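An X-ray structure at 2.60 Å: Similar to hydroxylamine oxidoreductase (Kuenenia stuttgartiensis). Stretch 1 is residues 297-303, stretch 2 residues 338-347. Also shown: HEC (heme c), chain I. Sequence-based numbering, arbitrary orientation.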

ATOM      1  N   VAL A 297      20.475  -4.186  40.948  1.00 18.68           N
ATOM      2  CA  VAL A 297      20.825  -3.774  42.306  1.00 19.91           C
ATOM      3  C   VAL A 297      22.303  -3.456  42.480  1.00 20.63           C
ATOM      4  O   VAL A 297      22.717  -3.115  43.598  1.00 22.07           O
ATOM      5  CB  VAL A 297      20.391  -4.839  43.332  1.00 19.09           C
ATOM      6  CG1 VAL A 297      18.958  -5.272  43.073  1.00 15.58           C
ATOM      7  CG2 VAL A 297      21.331  -6.036  43.280  1.00 13.75           C
ATOM      8  N   MET A 298      23.111  -3.538  41.420  1.00 20.05           N
ATOM      9  CA  MET A 298      24.562  -3.498  41.606  1.00 22.26           C
ATOM     10  C   MET A 298      25.069  -2.119  42.026  1.00 21.17           C
ATOM     11  O   MET A 298      26.113  -2.026  42.684  1.00 26.71           O
ATOM     12  CB  MET A 298      25.273  -3.944  40.330  1.00 19.58           C
ATOM     13  CG  MET A 298      24.960  -5.370  39.905  1.00 20.22           C
ATOM     14  SD  MET A 298      25.201  -6.577  41.223  1.00 21.59           S
ATOM     15  CE  MET A 298      26.960  -6.421  41.521  1.00 22.70           C
ATOM     16  N   LYS A 299      24.362  -1.048  41.670  1.00 18.67           N
ATOM     17  CA  LYS A 299      24.851   0.305  41.900  1.00 21.73           C
ATOM     18  C   LYS A 299      24.184   1.007  43.085  1.00 21.95           C
ATOM     19  O   LYS A 299      24.341   2.224  43.224  1.00 21.39           O
ATOM     20  CB  LYS A 299      24.663   1.152  40.644  1.00 20.91           C
ATOM     21  CG  LYS A 299      25.266   0.544  39.396  1.00 22.91           C
ATOM     22  CD  LYS A 299      25.364   1.565  38.279  1.00 19.72           C
ATOM     23  CE  LYS A 299      24.026   2.240  38.019  1.00 20.50           C
ATOM     24  NZ  LYS A 299      22.954   1.279  37.633  1.00 17.05           N
ATOM     25  N   GLY A 300      23.457   0.283  43.936  1.00 19.73           N
ATOM     26  CA  GLY A 300      22.789   0.917  45.063  1.00 19.07           C
ATOM     27  C   GLY A 300      23.766   1.491  46.074  1.00 28.26           C
ATOM     28  O   GLY A 300      24.796   0.892  46.391  1.00 22.70           O
ATOM     29  N   ILE A 301      23.427   2.680  46.584  1.00 25.13           N
ATOM     30  CA  ILE A 301      24.244   3.392  47.566  1.00 17.64           C
ATOM     31  C   ILE A 301      23.472   3.671  48.845  1.00 18.53           C
ATOM     32  O   ILE A 301      23.930   3.330  49.944  1.00 28.27           O
ATOM     33  CB  ILE A 301      24.822   4.714  46.988  1.00 20.37           C
ATOM     34  CG1 ILE A 301      25.708   4.416  45.751  1.00 23.72           C
ATOM     35  CG2 ILE A 301      25.593   5.480  48.042  1.00 17.36           C
ATOM     36  CD1 ILE A 301      26.192   5.669  45.037  1.00 24.42           C
ATOM     37  N   TRP A 302      22.328   4.317  48.702  1.00 20.32           N
ATOM     38  CA  TRP A 302      21.464   4.658  49.853  1.00 29.74           C
ATOM     39  C   TRP A 302      20.462   3.532  50.043  1.00 32.96           C
ATOM     40  O   TRP A 302      19.617   3.686  50.851  1.00 47.64           O
ATOM     41  CB  TRP A 302      20.724   5.970  49.622  1.00 23.15           C
ATOM     42  CG  TRP A 302      21.531   7.217  49.744  1.00 19.18           C
ATOM     43  CD1 TRP A 302      22.017   7.959  48.723  1.00 20.42           C
ATOM     44  CD2 TRP A 302      21.939   7.881  50.943  1.00 21.83           C
ATOM     45  NE1 TRP A 302      22.682   9.042  49.196  1.00 23.15           N
ATOM     46  CE2 TRP A 302      22.662   9.020  50.554  1.00 23.55           C
ATOM     47  CE3 TRP A 302      21.764   7.638  52.302  1.00 23.27           C
ATOM     48  CZ2 TRP A 302      23.212   9.903  51.473  1.00 24.33           C
ATOM     49  CZ3 TRP A 302      22.302   8.511  53.207  1.00 20.38           C
ATOM     50  CH2 TRP A 302      23.021   9.623  52.800  1.00 20.81           C
ATOM     51  N   ARG A 303      20.740   2.394  49.441  1.00 27.73           N
ATOM     52  CA  ARG A 303      19.893   1.208  49.249  1.00 28.31           C
ATOM     53  C   ARG A 303      18.425   1.472  49.557  1.00 24.59           C
ATOM     54  O   ARG A 303      17.786   1.992  48.719  1.00 39.16           O
ATOM     55  CB  ARG A 303      20.484   0.099  50.114  1.00 31.66           C
ATOM     56  CG  ARG A 303      21.976  -0.070  49.919  1.00 22.30           C
ATOM     57  CD  ARG A 303      22.422  -0.681  48.624  1.00 19.41           C
ATOM     58  NE  ARG A 303      21.714  -1.893  48.334  1.00 20.94           N
ATOM     59  CZ  ARG A 303      22.130  -3.118  48.546  1.00 24.82           C
ATOM     60  NH1 ARG A 303      23.274  -3.361  49.126  1.00 17.21           N
ATOM     61  NH2 ARG A 303      21.390  -4.122  48.152  1.00 30.69           N
ATOM     62  N   GLU A 338      34.348   2.839  47.309  1.00 25.44           N
ATOM     63  CA  GLU A 338      33.399   1.986  46.603  1.00 29.93           C
ATOM     64  C   GLU A 338      32.164   2.768  46.169  1.00 27.30           C
ATOM     65  O   GLU A 338      31.672   2.588  45.048  1.00 26.61           O
ATOM     66  CB  GLU A 338      33.005   0.808  47.494  1.00 24.44           C
ATOM     67  CG  GLU A 338      32.166  -0.251  46.804  1.00 35.30           C
ATOM     68  CD  GLU A 338      31.612  -1.273  47.777  1.00 47.91           C
ATOM     69  OE1 GLU A 338      31.377  -0.913  48.950  1.00 53.07           O
ATOM     70  OE2 GLU A 338      31.413  -2.438  47.374  1.00 61.69           O
ATOM     71  N   ASN A 339      31.652   3.644  47.038  1.00 23.71           N
ATOM     72  CA  ASN A 339      30.425   4.369  46.726  1.00 24.12           C
ATOM     73  C   ASN A 339      30.676   5.567  45.820  1.00 18.93           C
ATOM     74  O   ASN A 339      29.785   5.954  45.056  1.00 25.38           O
ATOM     75  CB  ASN A 339      29.729   4.814  48.012  1.00 24.56           C
ATOM     76  CG  ASN A 339      29.042   3.666  48.728  1.00 25.59           C
ATOM     77  OD1 ASN A 339      28.651   2.677  48.107  1.00 23.03           O
ATOM     78  ND2 ASN A 339      28.888   3.794  50.041  1.00 18.96           N
ATOM     79  N   VAL A 340      31.865   6.168  45.889  1.00 20.73           N
ATOM     80  CA  VAL A 340      32.212   7.206  44.922  1.00 19.98           C
ATOM     81  C   VAL A 340      32.286   6.614  43.520  1.00 24.03           C
ATOM     82  O   VAL A 340      31.836   7.229  42.546  1.00 19.81           O
ATOM     83  CB  VAL A 340      33.526   7.900  45.326  1.00 20.63           C
ATOM     84  CG1 VAL A 340      34.024   8.800  44.206  1.00 15.79           C
ATOM     85  CG2 VAL A 340      33.330   8.709  46.601  1.00 11.80           C
ATOM     86  N   ALA A 341      32.832   5.401  43.396  1.00 18.78           N
ATOM     87  CA  ALA A 341      32.849   4.730  42.101  1.00 15.94           C
ATOM     88  C   ALA A 341      31.437   4.379  41.645  1.00 23.50           C
ATOM     89  O   ALA A 341      31.110   4.522  40.460  1.00 22.74           O
ATOM     90  CB  ALA A 341      33.718   3.476  42.170  1.00 12.02           C
ATOM     91  N   LYS A 342      30.592   3.913  42.568  1.00 20.33           N
ATOM     92  CA  LYS A 342      29.193   3.658  42.234  1.00 17.99           C
ATOM     93  C   LYS A 342      28.504   4.925  41.746  1.00 23.06           C
ATOM     94  O   LYS A 342      27.745   4.893  40.770  1.00 24.73           O
ATOM     95  CB  LYS A 342      28.455   3.089  43.445  1.00 25.32           C
ATOM     96  CG  LYS A 342      28.802   1.652  43.796  1.00 23.56           C
ATOM     97  CD  LYS A 342      27.970   1.183  44.981  1.00 19.75           C
ATOM     98  CE  LYS A 342      28.337  -0.224  45.411  1.00 29.56           C
ATOM     99  NZ  LYS A 342      27.593  -0.629  46.638  1.00 47.76           N
ATOM    100  N   ARG A 343      28.753   6.052  42.419  1.00 19.40           N
ATOM    101  CA  ARG A 343      28.181   7.321  41.984  1.00 21.39           C
ATOM    102  C   ARG A 343      28.674   7.697  40.591  1.00 21.38           C
ATOM    103  O   ARG A 343      27.915   8.244  39.783  1.00 15.03           O
ATOM    104  CB  ARG A 343      28.518   8.414  43.001  1.00 19.53           C
ATOM    105  CG  ARG A 343      28.151   9.832  42.578  1.00 17.13           C
ATOM    106  CD  ARG A 343      26.671   9.965  42.262  1.00 20.37           C
ATOM    107  NE  ARG A 343      25.828   9.449  43.335  1.00 19.82           N
ATOM    108  CZ  ARG A 343      25.515  10.129  44.433  1.00 19.97           C
ATOM    109  NH1 ARG A 343      25.978  11.359  44.611  1.00 15.65           N
ATOM    110  NH2 ARG A 343      24.740   9.580  45.357  1.00 22.67           N
ATOM    111  N   SER A 344      29.941   7.395  40.287  1.00 25.88           N
ATOM    112  CA  SER A 344      30.464   7.674  38.954  1.00 22.52           C
ATOM    113  C   SER A 344      29.785   6.816  37.896  1.00 20.41           C
ATOM    114  O   SER A 344      29.574   7.279  36.769  1.00 21.23           O
ATOM    115  CB  SER A 344      31.978   7.454  38.920  1.00 22.32           C
ATOM    116  OG  SER A 344      32.295   6.076  39.018  1.00 34.41           O
ATOM    117  N   TYR A 345      29.434   5.572  38.238  1.00 20.20           N
ATOM    118  CA  TYR A 345      28.691   4.736  37.301  1.00 21.22           C
ATOM    119  C   TYR A 345      27.314   5.324  37.024  1.00 17.91           C
ATOM    120  O   TYR A 345      26.837   5.291  35.884  1.00 22.06           O
ATOM    121  CB  TYR A 345      28.563   3.311  37.841  1.00 18.81           C
ATOM    122  CG  TYR A 345      29.873   2.652  38.222  1.00 18.86           C
ATOM    123  CD1 TYR A 345      31.071   3.033  37.629  1.00 17.91           C
ATOM    124  CD2 TYR A 345      29.907   1.643  39.177  1.00 17.70           C
ATOM    125  CE1 TYR A 345      32.264   2.430  37.981  1.00 20.64           C
ATOM    126  CE2 TYR A 345      31.094   1.036  39.533  1.00 20.48           C
ATOM    127  CZ  TYR A 345      32.270   1.432  38.933  1.00 25.32           C
ATOM    128  OH  TYR A 345      33.454   0.827  39.286  1.00 26.61           O
ATOM    129  N   TRP A 346      26.657   5.861  38.057  1.00 18.72           N
ATOM    130  CA  TRP A 346      25.397   6.568  37.851  1.00 21.02           C
ATOM    131  C   TRP A 346      25.585   7.754  36.916  1.00 16.76           C
ATOM    132  O   TRP A 346      24.764   7.988  36.023  1.00 22.95           O
ATOM    133  CB  TRP A 346      24.827   7.041  39.189  1.00 22.09           C
ATOM    134  CG  TRP A 346      24.206   5.963  40.022  1.00 22.63           C
ATOM    135  CD1 TRP A 346      24.712   5.417  41.165  1.00 24.39           C
ATOM    136  CD2 TRP A 346      22.955   5.308  39.784  1.00 22.50           C
ATOM    137  NE1 TRP A 346      23.855   4.460  41.652  1.00 27.63           N
ATOM    138  CE2 TRP A 346      22.769   4.374  40.822  1.00 18.54           C
ATOM    139  CE3 TRP A 346      21.975   5.417  38.792  1.00 18.90           C
ATOM    140  CZ2 TRP A 346      21.645   3.555  40.897  1.00 18.69           C
ATOM    141  CZ3 TRP A 346      20.860   4.605  38.869  1.00 16.10           C
ATOM    142  CH2 TRP A 346      20.705   3.685  39.915  1.00 22.28           C
ATOM    143  N   LEU A 347      26.666   8.513  37.109  1.00 18.79           N
ATOM    144  CA  LEU A 347      26.906   9.692  36.286  1.00 23.21           C
ATOM    145  C   LEU A 347      27.148   9.320  34.829  1.00 19.91           C
ATOM    146  O   LEU A 347      26.865  10.121  33.931  1.00 18.20           O
ATOM    147  CB  LEU A 347      28.084  10.489  36.845  1.00 14.78           C
ATOM    148  CG  LEU A 347      27.817  11.163  38.193  1.00 17.63           C
ATOM    149  CD1 LEU A 347      29.058  11.879  38.709  1.00 22.23           C
ATOM    150  CD2 LEU A 347      26.647  12.129  38.079  1.00 15.82           C
TER
HETATM  151 FE   HEC I 607      15.532   4.011  40.688  1.00 20.92          FE
HETATM  152  CHA HEC I 607      17.094   4.356  43.658  1.00 17.31           C
HETATM  153  CHB HEC I 607      13.614   1.433  41.953  1.00 21.03           C
HETATM  154  CHC HEC I 607      13.725   3.865  37.768  1.00 19.97           C
HETATM  155  CHD HEC I 607      17.809   6.093  39.130  1.00 17.96           C
HETATM  156  NA  HEC I 607      15.307   3.127  42.501  1.00 19.95           N
HETATM  157  C1A HEC I 607      16.204   3.310  43.534  1.00 21.40           C
HETATM  158  C2A HEC I 607      16.035   2.209  44.458  1.00 21.40           C
HETATM  159  C3A HEC I 607      15.080   1.404  43.991  1.00 18.89           C
HETATM  160  C4A HEC I 607      14.601   1.964  42.748  1.00 20.53           C
HETATM  161  CMA HEC I 607      14.568   0.105  44.650  1.00 21.85           C
HETATM  162  CAA HEC I 607      16.829   2.002  45.755  1.00 17.61           C
HETATM  163  CBA HEC I 607      18.100   1.228  45.434  1.00 16.48           C
HETATM  164  CGA HEC I 607      19.230   2.203  45.243  1.00 17.77           C
HETATM  165  O1A HEC I 607      19.759   2.287  44.106  1.00 19.89           O
HETATM  166  O2A HEC I 607      19.591   2.904  46.222  1.00 27.65           O
HETATM  167  NB  HEC I 607      13.992   2.823  39.971  1.00 17.12           N
HETATM  168  C1B HEC I 607      13.277   1.897  40.704  1.00 16.39           C
HETATM  169  C2B HEC I 607      12.111   1.515  39.940  1.00 11.74           C
HETATM  170  C3B HEC I 607      12.142   2.176  38.781  1.00 13.11           C
HETATM  171  C4B HEC I 607      13.324   3.019  38.779  1.00 15.28           C
HETATM  172  CMB HEC I 607      11.057   0.478  40.381  1.00 10.75           C
HETATM  173  CAB HEC I 607      11.102   2.075  37.645  1.00 11.92           C
HETATM  174  CBB HEC I 607       9.718   2.607  38.083  1.00 11.03           C
HETATM  175  NC  HEC I 607      15.762   4.784  38.788  1.00 19.34           N
HETATM  176  C1C HEC I 607      14.846   4.665  37.760  1.00 17.48           C
HETATM  177  C2C HEC I 607      15.171   5.656  36.750  1.00 14.98           C
HETATM  178  C3C HEC I 607      16.379   6.144  37.050  1.00 22.89           C
HETATM  179  C4C HEC I 607      16.723   5.692  38.385  1.00 18.70           C
HETATM  180  CMC HEC I 607      14.527   5.702  35.348  1.00 17.12           C
HETATM  181  CAC HEC I 607      17.190   7.159  36.209  1.00 18.69           C
HETATM  182  CBC HEC I 607      16.491   8.536  36.203  1.00 31.57           C
HETATM  183  ND  HEC I 607      17.214   5.056  41.293  1.00 20.51           N
HETATM  184  C1D HEC I 607      17.978   5.897  40.486  1.00 22.54           C
HETATM  185  C2D HEC I 607      18.986   6.531  41.306  1.00 18.66           C
HETATM  186  C3D HEC I 607      18.759   5.989  42.724  1.00 17.36           C
HETATM  187  C4D HEC I 607      17.642   5.077  42.617  1.00 20.17           C
HETATM  188  CMD HEC I 607      20.061   7.544  40.857  1.00 14.29           C
HETATM  189  CAD HEC I 607      19.569   6.332  43.990  1.00 22.69           C
HETATM  190  CBD HEC I 607      20.849   5.501  43.960  1.00 20.82           C
HETATM  191  CGD HEC I 607      21.657   5.742  45.206  1.00 19.22           C
HETATM  192  O1D HEC I 607      22.366   6.779  45.272  1.00 24.31           O
HETATM  193  O2D HEC I 607      21.597   4.890  46.129  1.00 19.80           O

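The indole of Trp346 is sandwiched between a lysine and a heme. Over one face lies the end of Lys299, with Lys299 CE 3.6 Å and Lys299 NZ 4.1 Å from the centroid of the six-membered ring of Trp346, both close to the ring normal, so that a CH-pi contact and a cation-pi interaction fall on the same ring. Over the opposite face sits the methyl CMD of heme c. Lys299 reaches this position by a folded side chain, with chi3 and chi4 both m, and its ammonium is also hydrogen-bonded elsewhere in the structure, which suits a charged residue that is buried.

The same pair is joined a second time, since Trp346 NE1 donates a hydrogen bond to Lys299 O (2.8 Å, 147°). Tryptophan thus offers both a flat pi surface and a polar edge to one residue. Further back along the same lysine side chain, Lys299 CD lies 3.7 Å from Tyr345 CB.

One turn earlier on the helix, Lys342 points toward the loop. Its side chain is fully extended, chi1 m and the rest t, and carries Lys342 NZ to Gly300 O for a 3.2 Å hydrogen bond. Two successive loop carbonyls therefore accept from side chains four residues apart on the helix.

Ile301 adds a purely aliphatic side chain to the contact. Ile301 CD1 reaches the helix backbone, 3.6 Å from Asn339 O and 3.7 Å from Arg343 N, and lies 3.8 Å from Lys342 CB and 4.2 Å from Trp346 CD1. Ile301 CG2 lies 4.0 Å from Asn339 CG, so both arms of this branched aliphatic residue are used in its buried site.

The heme also anchors the loop: propionate oxygen O2D of heme c accepts hydrogen bonds from Ile301 N (2.9 Å) and Trp302 N (2.7 Å). Together the two stretches bury 489 Å², summed over both sides.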